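Local coordinates for conserved hypothetical protein (Enterococcus faecalis, PDB 1Z6M), which is of unknown function but has a thioredoxin-like fold with a CxxC pair at a helix start, consistent with thiol-disulphide redox chemistry, at residues Asn80-Tyr85 against Ala117-Lys122. Residues are numbered along the deposited sequence; the frame is centred on the assembly and turned at random.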
loop_
_atom_site.group_PDB
_atom_site.type_symbol
_atom_site.label_atom_id
_atom_site.label_comp_id
_atom_site.label_asym_id
_atom_site.label_seq_id
_atom_site.Cartn_x
_atom_site.Cartn_y
_atom_site.Cartn_z
ATOM N N ASN A 80 -6.169 -6.476 -7.140
ATOM C CA ASN A 80 -5.389 -6.146 -8.323
ATOM C C ASN A 80 -6.172 -5.259 -9.287
ATOM O O ASN A 80 -5.639 -4.292 -9.832
ATOM C CB ASN A 80 -4.941 -7.406 -9.084
ATOM C CG ASN A 80 -4.082 -8.353 -8.257
ATOM O OD1 ASN A 80 -3.744 -8.082 -7.107
ATOM N ND2 ASN A 80 -3.721 -9.486 -8.865
ATOM N N VAL A 81 -7.443 -5.599 -9.500
ATOM C CA VAL A 81 -8.290 -4.822 -10.388
ATOM C C VAL A 81 -8.367 -3.385 -9.873
ATOM O O VAL A 81 -8.149 -2.439 -10.629
ATOM C CB VAL A 81 -9.716 -5.410 -10.491
ATOM C CG1 VAL A 81 -10.598 -4.516 -11.364
ATOM C CG2 VAL A 81 -9.683 -6.839 -11.043
HETATM N N MSE A 82 -8.653 -3.222 -8.580
HETATM C CA MSE A 82 -8.744 -1.896 -7.984
HETATM C C MSE A 82 -7.464 -1.080 -8.106
HETATM O O MSE A 82 -7.519 0.133 -8.317
HETATM C CB MSE A 82 -9.175 -2.004 -6.521
HETATM C CG MSE A 82 -10.667 -2.234 -6.340
HETATM SE SE MSE A 82 -11.672 -0.725 -6.733
HETATM C CE MSE A 82 -13.356 -1.418 -6.612
ATOM N N HIS A 83 -6.314 -1.745 -7.992
ATOM C CA HIS A 83 -5.027 -1.069 -8.124
ATOM C C HIS A 83 -4.883 -0.351 -9.453
ATOM O O HIS A 83 -4.112 0.601 -9.566
ATOM C CB HIS A 83 -3.890 -2.069 -8.011
ATOM C CG HIS A 83 -3.736 -2.662 -6.650
ATOM N ND1 HIS A 83 -2.900 -3.725 -6.407
ATOM C CD2 HIS A 83 -4.290 -2.333 -5.459
ATOM C CE1 HIS A 83 -2.937 -4.022 -5.119
ATOM N NE2 HIS A 83 -3.781 -3.198 -4.523
ATOM N N HIS A 84 -5.614 -0.812 -10.463
ATOM C CA HIS A 84 -5.467 -0.263 -11.806
ATOM C C HIS A 84 -6.359 0.947 -12.056
ATOM O O HIS A 84 -6.348 1.491 -13.161
ATOM C CB HIS A 84 -5.690 -1.365 -12.847
ATOM C CG HIS A 84 -4.869 -2.585 -12.587
ATOM N ND1 HIS A 84 -5.268 -3.846 -12.972
ATOM C CD2 HIS A 84 -3.689 -2.746 -11.938
ATOM C CE1 HIS A 84 -4.361 -4.727 -12.588
ATOM N NE2 HIS A 84 -3.397 -4.087 -11.951
ATOM N N TYR A 85 -7.107 1.361 -11.025
ATOM C CA TYR A 85 -7.967 2.544 -11.065
ATOM C C TYR A 85 -7.364 3.708 -10.275
ATOM O O TYR A 85 -8.030 4.711 -10.016
ATOM C CB TYR A 85 -9.389 2.204 -10.564
ATOM C CG TYR A 85 -10.160 1.375 -11.559
ATOM C CD1 TYR A 85 -9.981 -0.006 -11.652
ATOM C CD2 TYR A 85 -11.058 1.981 -12.434
ATOM C CE1 TYR A 85 -10.674 -0.764 -12.590
ATOM C CE2 TYR A 85 -11.753 1.238 -13.372
ATOM C CZ TYR A 85 -11.555 -0.135 -13.448
ATOM O OH TYR A 85 -12.239 -0.882 -14.382
ATOM N N ALA A 117 -14.315 -4.330 -11.555
ATOM C CA ALA A 117 -14.119 -3.226 -12.493
ATOM C C ALA A 117 -15.365 -2.344 -12.599
ATOM O O ALA A 117 -15.278 -1.110 -12.552
ATOM C CB ALA A 117 -13.708 -3.765 -13.873
ATOM N N THR A 118 -16.526 -2.982 -12.715
ATOM C CA THR A 118 -17.792 -2.271 -12.802
ATOM C C THR A 118 -18.029 -1.463 -11.529
ATOM O O THR A 118 -18.458 -0.319 -11.596
ATOM C CB THR A 118 -18.938 -3.269 -13.067
ATOM O OG1 THR A 118 -18.704 -3.903 -14.333
ATOM C CG2 THR A 118 -20.302 -2.572 -13.106
ATOM N N TYR A 119 -17.725 -2.056 -10.381
ATOM C CA TYR A 119 -17.863 -1.358 -9.103
ATOM C C TYR A 119 -16.933 -0.142 -9.034
ATOM O O TYR A 119 -17.338 0.938 -8.590
ATOM C CB TYR A 119 -17.579 -2.313 -7.944
ATOM C CG TYR A 119 -17.918 -1.751 -6.579
ATOM C CD1 TYR A 119 -19.118 -2.075 -5.950
ATOM C CD2 TYR A 119 -17.036 -0.892 -5.915
ATOM C CE1 TYR A 119 -19.424 -1.570 -4.691
ATOM C CE2 TYR A 119 -17.334 -0.378 -4.665
ATOM C CZ TYR A 119 -18.528 -0.718 -4.059
ATOM O OH TYR A 119 -18.809 -0.191 -2.819
ATOM N N ALA A 120 -15.691 -0.306 -9.475
ATOM C CA ALA A 120 -14.757 0.826 -9.492
ATOM C C ALA A 120 -15.311 1.975 -10.331
ATOM O O ALA A 120 -15.228 3.140 -9.937
ATOM C CB ALA A 120 -13.377 0.402 -9.990
ATOM N N GLU A 121 -15.903 1.628 -11.466
ATOM C CA GLU A 121 -16.409 2.607 -12.416
ATOM C C GLU A 121 -17.722 3.224 -11.962
ATOM O O GLU A 121 -17.858 4.453 -11.936
ATOM C CB GLU A 121 -16.550 1.959 -13.797
ATOM C CG GLU A 121 -15.190 1.638 -14.402
ATOM C CD GLU A 121 -15.212 0.564 -15.476
ATOM O OE1 GLU A 121 -16.302 0.122 -15.906
ATOM O OE2 GLU A 121 -14.110 0.166 -15.902
ATOM N N LYS A 122 -18.684 2.382 -11.599
ATOM C CA LYS A 122 -20.050 2.843 -11.324
ATOM C C LYS A 122 -20.285 3.241 -9.871
ATOM O O LYS A 122 -21.046 4.173 -9.597
ATOM C CB LYS A 122 -21.061 1.777 -11.738
ATOM C CG LYS A 122 -21.101 1.532 -13.235
ATOM C CD LYS A 122 -22.262 0.653 -13.636
ATOM C CE LYS A 122 -22.300 0.471 -15.146
ATOM N NZ LYS A 122 -23.519 -0.257 -15.597
#
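Tyr85 lays one face of its ring over the methyl of Ala120: CB sits 3.6 Å from the ring centroid and only 6° off the ring normal, a CH-pi contact centred on the ring. The same side chain reaches past the methyl with its hydroxyl, and Tyr85 OH donates a hydrogen bond of 2.6 Å to Glu121 OE2. The carboxylate oxygen lies close to the plane of the ring, but the hydroxyl meets it from above the carboxylate plane, 44° out of it; the two planes are steeply inclined to each other. Glu121 CG also touches the ring, 3.6 Å from Tyr85 CE2, and the chain stays extended beyond CG, bringing the carboxylate to the hydroxyl. Beside this bond Ala117 CB comes to 3.3 Å of Tyr85 OH. One turn apart on their helix, Ala117 and Ala120 thus offer small methyls to a single tyrosine. Helices 77-83 and 113-123 both belong to the largely helical stretch between strands 62-68 and 152-155, consistent with the helical insertion of DsbA-like members of the thioredoxin superfamily. Further along the interface, Val81 CG1 packs against the backbone of Ala117, 3.7 Å from its N. Met82, a selenomethionine, bends at chi2 (-72°), which turns SE toward the other helix; CE beyond it lies 3.8 Å from Ala120 CB and also touches Tyr119 CD2, approaching that ring obliquely. Tyr119 OH is hydrogen-bonded to Glu107, and its ring meets that of Trp108. Val116 joins the apolar layer by touching both Val81 and Met82. Behind the contact, His83 bonds to Asp70 and to the backbone N of Val37, tying helix 77-83 to the loop after strand 62-68 and to the backbone just before the CxxC pair.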